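Local coordinates for protein fructosamine deglycase FrlB (Bacillus subtilis, PDB 3EUA) that converts a range of fructosamine 6-phosphates to glucose 6-phosphate and a free amino acid, at residues S84-A95 with T108-A119; K23-V31 with P69-L80. All coordinates share one frame; numbering follows the deposited sequence.

Interaction 1. Residues S84-A95 with T108-A119; sequences SGNTPETVKAAA and TFKPESPLAQEA
Residues Val-91 and Leu-115 bring their backbones within 4.6 Å, CA to CA, where the short helical segments 88-95 and 114-118 run almost parallel, their axes 8.6 Å apart and inclined by 6°. The loop before helix 88-95 is tied to the first turn of helix 114-118 by one backbone hydrogen bond, from Leu-115 N to Gly-85 O at 3.0 Å. Gly-85 has a positive phi, and a side chain on it would run into the hydroxyl of Ser-113, so the close fit here depends on the missing CB. Ser-113 OG sits between its own backbone N and carbonyl carbon (chi1 66°), a position from which it donates to Lys-110 O and, as N-cap, accepts a weak bond from Ala-116 N. Along the helices the contact is aliphatic. Leu-115 sends CD1 to the methyl of Ala-94 at 3.6 Å, while its CD2 lies near Thr-90 CG2. Val-91 divides its branches: CG2 rests against the start of the helix at Pro-114 and Leu-115, and CG1 meets Glu-118 CG at 3.8 Å, the two side chains crossing at about a right angle. The bend of Glu-118 at chi2 (-62°) lays its carboxylate beside Ala-95, with OE1 3.5 Å from Ala-95 CB. Thr-108 OG1, facing Gly-85, is bonded instead to the carbonyls of Ser-82 and His-83. Close apolar packing of Val-91 and Ala-94 on Leu-115, with one bond from Gly-85 to the helix start, thus holds the helices together, while the hydroxyls of Ser-113 and Thr-108 serve nearby backbone groups.

Interaction 2. Residues K23-V31 with P69-L80; sequences KTIDHVFFV and PVQLGEKSLVIL
With CG anti to its carbonyl carbon (chi1 -67°), Phe-29 sets its ring among Pro-69, Leu-72 and Ser-76. Ser-76 OG lies at the ring edge, 3.5 Å from Phe-29 CE2; Leu-72 CD1 and Pro-69 CG approach obliquely, the latter 3.8 Å from Phe-29 CE1. Ser-76 OG also accepts from Gly-73 N, bracing the Gly-73 to Ser-76 turn at the ring's edge. His-27, two residues back on the strand, shares this face of the sheet; its CG is roughly anti to the backbone N (chi1 -152°), and Phe-29 CZ and His-27 CD2 each lie over the rim of the other ring. With an alanine in place of Phe-29, a gap between Pro-69, Leu-72 and Val-78 is likely to open, and the His-27 ring would probably lose the neighbour over one face. A water 2.7 Å from His-27 ND1 donates to Asp-26 OD1 and Gln-71 OE1; His-27 NE2 bonds Asp-57, and Gln-71 NE2 reaches backbone carbonyls of Ser-51 and Ile-54 of the second subunit. This polar cluster therefore lies at the subunit boundary. On the other side of the sheet, Phe-30 CE1 meets Ile-79 CD1 at 3.8 Å, and Ile-25 CG2 packs on Leu-77 CB; helix 137-153 covers these residues. The backbones pair in parallel: Leu-77 N to His-27 O, Phe-29 N to Leu-77 O, Ile-79 N to Phe-29 O and Val-31 N to Ile-79 O. With axes 4.7 Å apart and inclined by 19°, these are neighbouring strands of the five-stranded parallel sheet of a SIS domain, an alpha-beta-alpha sandwich with helix 137-153 on one face and helix 88-99 on the other.

In the fold
Both contacts belong to the first SIS domain and meet directly: Leu-80, at the end of segment 69-80 in interaction 2, packs on Thr-90, Ala-93 and Ala-94 of interaction 1, and Ala-93 also touches Val-31. Strand 76-82 is followed, after the loop holding Gly-85, by helix 88-99, so the two contacts follow one another along the chain, their centres about 18 Å apart. Interaction 2 is buried sheet core, held by a ladder of backbone bonds flanked by aromatic and branched side chains. Interaction 1 is only partly buried, a layer outside the sheet, and relies on aliphatic packing with one backbone bond. Each touches the second subunit: Glu-89 bridges to its Arg-261, while Gln-71 bonds its backbone carbonyls.

Interaction 1. Residues S84-A95 with T108-A119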
# COMPACT_ATOMS: atom_id res chain seq x y z
N SER A 84 9.68 20.97 -2.26
CA SER A 84 10.68 21.92 -1.80
C SER A 84 12.07 21.46 -2.15
O SER A 84 12.99 22.27 -2.22
CB SER A 84 10.63 22.07 -0.27
OG SER A 84 11.07 20.88 0.43
N GLY A 85 12.24 20.15 -2.32
CA GLY A 85 13.55 19.57 -2.57
C GLY A 85 14.36 19.46 -1.27
O GLY A 85 15.54 19.10 -1.31
N ASN A 86 13.73 19.74 -0.13
CA ASN A 86 14.38 19.69 1.18
C ASN A 86 14.02 18.45 2.01
O ASN A 86 14.69 18.18 3.00
CB ASN A 86 14.03 20.91 2.04
CG ASN A 86 14.70 22.20 1.58
OD1 ASN A 86 15.77 22.21 0.95
ND2 ASN A 86 14.08 23.33 1.95
N THR A 87 12.96 17.73 1.64
CA THR A 87 12.50 16.58 2.42
C THR A 87 13.70 15.70 2.72
O THR A 87 14.21 15.03 1.81
CB THR A 87 11.46 15.80 1.69
OG1 THR A 87 10.50 16.70 1.11
CG2 THR A 87 10.80 14.85 2.67
N PRO A 88 14.13 15.66 4.01
CA PRO A 88 15.40 14.97 4.30
C PRO A 88 15.48 13.51 3.92
O PRO A 88 16.56 13.08 3.49
CB PRO A 88 15.56 15.15 5.82
CG PRO A 88 14.71 16.30 6.13
CD PRO A 88 13.54 16.20 5.24
N GLU A 89 14.38 12.77 4.05
CA GLU A 89 14.39 11.35 3.71
C GLU A 89 14.54 11.12 2.20
O GLU A 89 15.17 10.16 1.75
CB GLU A 89 13.13 10.63 4.18
CG GLU A 89 12.81 10.74 5.64
CD GLU A 89 11.88 11.90 5.97
OE1 GLU A 89 12.13 13.06 5.59
OE2 GLU A 89 10.89 11.60 6.65
N THR A 90 13.93 11.99 1.42
CA THR A 90 14.01 11.88 -0.04
C THR A 90 15.40 12.27 -0.52
O THR A 90 15.97 11.62 -1.40
CB THR A 90 12.88 12.66 -0.69
OG1 THR A 90 11.66 12.21 -0.10
CG2 THR A 90 12.83 12.40 -2.20
N VAL A 91 15.98 13.29 0.12
CA VAL A 91 17.33 13.71 -0.19
C VAL A 91 18.29 12.56 0.10
O VAL A 91 19.12 12.20 -0.74
CB VAL A 91 17.74 14.95 0.64
CG1 VAL A 91 19.26 15.23 0.52
CG2 VAL A 91 16.92 16.18 0.24
N LYS A 92 18.16 11.96 1.27
CA LYS A 92 19.01 10.84 1.65
C LYS A 92 18.76 9.65 0.74
O LYS A 92 19.68 8.98 0.37
CB LYS A 92 18.86 10.46 3.13
N ALA A 93 17.51 9.39 0.34
CA ALA A 93 17.22 8.28 -0.57
C ALA A 93 17.93 8.45 -1.91
O ALA A 93 18.40 7.44 -2.48
CB ALA A 93 15.71 8.08 -0.80
N ALA A 94 18.02 9.69 -2.40
CA ALA A 94 18.71 9.98 -3.67
C ALA A 94 20.19 9.64 -3.54
O ALA A 94 20.77 8.98 -4.42
CB ALA A 94 18.56 11.48 -4.11
N ALA A 95 20.80 10.09 -2.44
CA ALA A 95 22.22 9.83 -2.19
C ALA A 95 22.47 8.33 -2.02
O ALA A 95 23.44 7.79 -2.56
CB ALA A 95 22.70 10.59 -0.95
N THR A 108 11.31 18.21 -8.78
CA THR A 108 11.16 19.16 -7.72
C THR A 108 10.65 20.49 -8.29
O THR A 108 10.68 20.71 -9.49
CB THR A 108 12.51 19.34 -7.01
OG1 THR A 108 12.34 20.19 -5.87
CG2 THR A 108 13.61 19.90 -7.98
N PHE A 109 10.16 21.35 -7.41
CA PHE A 109 9.74 22.69 -7.79
C PHE A 109 10.95 23.63 -7.61
O PHE A 109 10.98 24.72 -8.18
CB PHE A 109 8.55 23.08 -6.91
CG PHE A 109 7.98 24.44 -7.19
CD1 PHE A 109 7.39 24.70 -8.41
CD2 PHE A 109 7.95 25.44 -6.21
CE1 PHE A 109 6.83 25.95 -8.68
CE2 PHE A 109 7.39 26.66 -6.46
CZ PHE A 109 6.83 26.92 -7.71
N LYS A 110 11.96 23.18 -6.86
CA LYS A 110 13.15 24.01 -6.57
C LYS A 110 14.46 23.39 -7.05
O LYS A 110 14.99 22.50 -6.39
CB LYS A 110 13.17 24.31 -5.09
CG LYS A 110 11.88 25.00 -4.71
CD LYS A 110 11.95 25.69 -3.43
CE LYS A 110 10.62 26.30 -3.12
NZ LYS A 110 10.73 27.11 -1.91
N PRO A 111 14.96 23.82 -8.22
CA PRO A 111 16.23 23.34 -8.75
C PRO A 111 17.54 23.60 -7.96
O PRO A 111 18.51 22.90 -8.24
CB PRO A 111 16.29 23.95 -10.17
CG PRO A 111 15.39 25.10 -10.12
CD PRO A 111 14.28 24.69 -9.21
N GLU A 112 17.57 24.52 -7.00
CA GLU A 112 18.78 24.79 -6.22
C GLU A 112 18.72 24.01 -4.88
O GLU A 112 19.54 24.21 -3.98
CB GLU A 112 18.87 26.32 -6.00
CG GLU A 112 18.74 27.18 -7.31
CD GLU A 112 18.49 28.75 -7.11
OE1 GLU A 112 17.74 29.34 -7.97
OE2 GLU A 112 18.99 29.36 -6.12
N SER A 113 17.77 23.08 -4.77
CA SER A 113 17.57 22.33 -3.54
C SER A 113 18.54 21.19 -3.31
O SER A 113 19.17 20.72 -4.25
CB SER A 113 16.18 21.72 -3.59
OG SER A 113 16.12 20.77 -4.63
N PRO A 114 18.69 20.75 -2.05
CA PRO A 114 19.50 19.58 -1.69
C PRO A 114 19.17 18.31 -2.50
O PRO A 114 20.07 17.58 -2.88
CB PRO A 114 19.18 19.40 -0.22
CG PRO A 114 18.91 20.75 0.26
CD PRO A 114 18.17 21.42 -0.85
N LEU A 115 17.90 18.05 -2.79
CA LEU A 115 17.53 16.87 -3.59
C LEU A 115 18.12 16.99 -5.00
O LEU A 115 18.68 16.03 -5.54
CB LEU A 115 16.02 16.71 -3.67
CG LEU A 115 15.51 15.57 -4.58
CD1 LEU A 115 16.14 14.17 -4.23
CD2 LEU A 115 14.00 15.55 -4.49
N ALA A 116 17.99 18.18 -5.58
CA ALA A 116 18.52 18.44 -6.90
C ALA A 116 20.04 18.24 -6.89
O ALA A 116 20.60 17.70 -7.85
CB ALA A 116 18.16 19.83 -7.35
N GLN A 117 20.68 18.62 -5.80
CA GLN A 117 22.12 18.47 -5.71
C GLN A 117 22.53 17.01 -5.66
O GLN A 117 23.55 16.66 -6.23
CB GLN A 117 22.63 19.22 -4.49
CG GLN A 117 22.41 20.73 -4.58
CD GLN A 117 22.69 21.42 -3.25
OE1 GLN A 117 23.45 20.89 -2.43
NE2 GLN A 117 22.07 22.59 -3.02
N GLU A 118 21.74 16.15 -5.00
CA GLU A 118 22.07 14.73 -4.88
C GLU A 118 21.75 13.90 -6.11
O GLU A 118 22.48 12.96 -6.42
CB GLU A 118 21.34 14.10 -3.69
CG GLU A 118 21.68 14.65 -2.35
CD GLU A 118 23.14 14.46 -1.97
OE1 GLU A 118 23.82 13.56 -2.53
OE2 GLU A 118 23.60 15.22 -1.10
N ALA A 119 20.65 14.23 -6.80
CA ALA A 119 20.20 13.46 -7.96
C ALA A 119 21.07 13.72 -9.17
O ALA A 119 21.54 14.83 -9.37
CB ALA A 119 18.73 13.76 -8.28

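Interaction 2. Residues K23-V31 with P69-L80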
# COMPACT_ATOMS: atom_id res chain seq x y z
N LYS A 23 21.05 2.16 -22.37
CA LYS A 23 21.38 1.74 -21.02
C LYS A 23 20.59 0.51 -20.66
O LYS A 23 19.53 0.23 -21.22
CB LYS A 23 21.12 2.85 -19.99
CG LYS A 23 22.09 4.01 -20.03
CD LYS A 23 21.71 5.01 -18.96
CE LYS A 23 22.65 6.21 -18.87
NZ LYS A 23 21.97 7.37 -18.18
N THR A 24 21.13 -0.26 -19.73
CA THR A 24 20.45 -1.47 -19.32
C THR A 24 19.86 -1.20 -17.96
O THR A 24 20.58 -1.06 -16.99
CB THR A 24 21.38 -2.64 -19.25
OG1 THR A 24 22.26 -2.47 -18.13
CG2 THR A 24 22.19 -2.77 -20.57
N ILE A 25 18.55 -1.16 -17.91
CA ILE A 25 17.80 -0.91 -16.68
C ILE A 25 16.83 -2.06 -16.53
O ILE A 25 16.07 -2.35 -17.45
CB ILE A 25 16.94 0.38 -16.74
CG1 ILE A 25 17.77 1.65 -16.97
CG2 ILE A 25 16.16 0.52 -15.47
CD1 ILE A 25 18.89 1.88 -15.93
N ASP A 26 16.83 -2.72 -15.38
CA ASP A 26 15.89 -3.82 -15.17
C ASP A 26 14.93 -3.58 -14.01
O ASP A 26 14.09 -4.44 -13.73
CB ASP A 26 16.64 -5.15 -14.97
CG ASP A 26 17.48 -5.22 -13.69
OD1 ASP A 26 17.36 -4.40 -12.78
OD2 ASP A 26 18.30 -6.16 -13.61
N HIS A 27 15.04 -2.43 -13.34
CA HIS A 27 14.22 -2.15 -12.16
C HIS A 27 13.99 -0.66 -12.03
O HIS A 27 14.94 0.11 -12.12
CB HIS A 27 14.97 -2.65 -10.89
CG HIS A 27 14.10 -3.06 -9.73
ND1 HIS A 27 14.27 -4.27 -9.08
CD2 HIS A 27 13.08 -2.44 -9.09
CE1 HIS A 27 13.39 -4.37 -8.09
NE2 HIS A 27 12.66 -3.27 -8.08
N VAL A 28 12.73 -0.25 -11.80
CA VAL A 28 12.41 1.14 -11.52
C VAL A 28 11.93 1.23 -10.05
O VAL A 28 11.16 0.38 -9.60
CB VAL A 28 11.32 1.70 -12.45
CG1 VAL A 28 11.05 3.14 -12.08
CG2 VAL A 28 11.77 1.66 -13.90
N PHE A 29 12.42 2.22 -9.29
CA PHE A 29 11.99 2.46 -7.92
C PHE A 29 11.37 3.85 -7.85
O PHE A 29 11.99 4.78 -8.26
CB PHE A 29 13.16 2.38 -6.91
CG PHE A 29 13.73 1.00 -6.75
CD1 PHE A 29 13.21 0.10 -5.83
CD2 PHE A 29 14.79 0.57 -7.53
CE1 PHE A 29 13.71 -1.20 -5.71
CE2 PHE A 29 15.30 -0.72 -7.38
CZ PHE A 29 14.78 -1.59 -6.46
N PHE A 30 10.11 3.94 -7.40
CA PHE A 30 9.40 5.20 -7.20
C PHE A 30 9.55 5.57 -5.72
O PHE A 30 8.96 4.93 -4.86
CB PHE A 30 7.94 5.02 -7.55
CG PHE A 30 7.73 4.72 -8.99
CD1 PHE A 30 7.85 5.74 -9.95
CD2 PHE A 30 7.40 3.43 -9.40
CE1 PHE A 30 7.61 5.46 -11.30
CE2 PHE A 30 7.20 3.14 -10.72
CZ PHE A 30 7.30 4.17 -11.68
N VAL A 31 10.34 6.58 -5.43
CA VAL A 31 10.67 6.92 -4.04
C VAL A 31 10.41 8.36 -3.66
O VAL A 31 10.99 9.31 -4.22
CB VAL A 31 12.18 6.60 -3.78
CG1 VAL A 31 12.54 6.77 -2.33
CG2 VAL A 31 12.53 5.17 -4.23
N PRO A 69 16.36 -2.64 -0.74
CA PRO A 69 16.10 -3.75 -1.66
C PRO A 69 17.38 -4.30 -2.24
O PRO A 69 18.19 -3.54 -2.76
CB PRO A 69 15.26 -3.10 -2.75
CG PRO A 69 14.60 -1.95 -2.08
CD PRO A 69 15.59 -1.44 -1.10
N VAL A 70 17.54 -5.62 -2.14
CA VAL A 70 18.76 -6.27 -2.64
C VAL A 70 18.95 -6.10 -4.16
O VAL A 70 20.08 -6.12 -4.64
CB VAL A 70 18.87 -7.77 -2.21
CG1 VAL A 70 17.80 -8.60 -2.81
CG2 VAL A 70 20.20 -8.34 -2.63
N GLN A 71 17.87 -5.87 -4.90
CA GLN A 71 17.96 -5.69 -6.34
C GLN A 71 18.31 -4.25 -6.73
O GLN A 71 18.41 -3.96 -7.91
CB GLN A 71 16.65 -6.15 -7.00
CG GLN A 71 16.49 -7.66 -6.94
CD GLN A 71 15.15 -8.14 -7.46
OE1 GLN A 71 14.56 -7.51 -8.31
NE2 GLN A 71 14.68 -9.25 -6.94
N LEU A 72 18.47 -3.34 -5.76
CA LEU A 72 18.88 -1.97 -6.05
C LEU A 72 20.34 -1.95 -6.44
O LEU A 72 21.19 -2.41 -5.68
CB LEU A 72 18.70 -1.05 -4.83
CG LEU A 72 19.16 0.42 -4.94
CD1 LEU A 72 18.44 1.11 -6.04
CD2 LEU A 72 18.97 1.14 -3.60
N GLY A 73 20.65 -1.38 -7.60
CA GLY A 73 22.03 -1.32 -8.04
C GLY A 73 22.23 -0.63 -9.37
O GLY A 73 21.44 0.20 -9.77
N GLU A 74 23.29 -1.03 -10.07
CA GLU A 74 23.67 -0.41 -11.34
C GLU A 74 22.66 -0.52 -12.47
O GLU A 74 22.73 0.26 -13.43
CB GLU A 74 25.00 -0.96 -11.82
CG GLU A 74 26.17 -0.52 -10.94
CD GLU A 74 27.48 -1.18 -11.33
OE1 GLU A 74 27.42 -2.29 -11.91
OE2 GLU A 74 28.57 -0.59 -11.05
N LYS A 75 21.74 -1.47 -12.39
CA LYS A 75 20.72 -1.62 -13.42
C LYS A 75 19.39 -1.04 -12.94
O LYS A 75 18.36 -1.33 -13.52
CB LYS A 75 20.55 -3.08 -13.80
CG LYS A 75 21.82 -3.67 -14.41
CD LYS A 75 21.67 -5.16 -14.55
CE LYS A 75 22.86 -5.76 -15.24
NZ LYS A 75 22.60 -7.22 -15.38
N SER A 76 19.42 -0.20 -11.89
CA SER A 76 18.21 0.42 -11.34
C SER A 76 18.07 1.87 -11.76
O SER A 76 19.05 2.57 -11.88
CB SER A 76 18.24 0.40 -9.79
OG SER A 76 18.27 -0.91 -9.23
N LEU A 77 16.82 2.30 -11.94
CA LEU A 77 16.44 3.66 -12.18
C LEU A 77 15.62 4.04 -10.95
O LEU A 77 14.67 3.28 -10.60
CB LEU A 77 15.53 3.77 -13.38
CG LEU A 77 14.90 5.12 -13.69
CD1 LEU A 77 15.98 6.16 -13.86
CD2 LEU A 77 13.98 5.02 -14.94
N VAL A 78 15.96 5.14 -10.28
CA VAL A 78 15.20 5.58 -9.11
C VAL A 78 14.63 6.96 -9.43
O VAL A 78 15.36 7.86 -9.80
CB VAL A 78 16.05 5.54 -7.84
CG1 VAL A 78 15.25 6.00 -6.62
CG2 VAL A 78 16.59 4.12 -7.59
N ILE A 79 13.31 7.09 -9.35
CA ILE A 79 12.64 8.33 -9.63
C ILE A 79 12.19 8.88 -8.29
O ILE A 79 11.44 8.20 -7.57
CB ILE A 79 11.42 8.13 -10.54
CG1 ILE A 79 11.82 7.55 -11.90
CG2 ILE A 79 10.68 9.48 -10.75
CD1 ILE A 79 10.67 7.17 -12.77
N LEU A 80 12.67 10.08 -7.96
CA LEU A 80 12.33 10.73 -6.69
C LEU A 80 11.58 12.05 -6.91
O LEU A 80 11.68 12.68 -7.97
CB LEU A 80 13.58 10.95 -5.83
CG LEU A 80 14.46 9.72 -5.64
CD1 LEU A 80 15.73 9.76 -6.54
CD2 LEU A 80 14.84 9.59 -4.19
O HOH W 1 16.00 -5.81 -10.55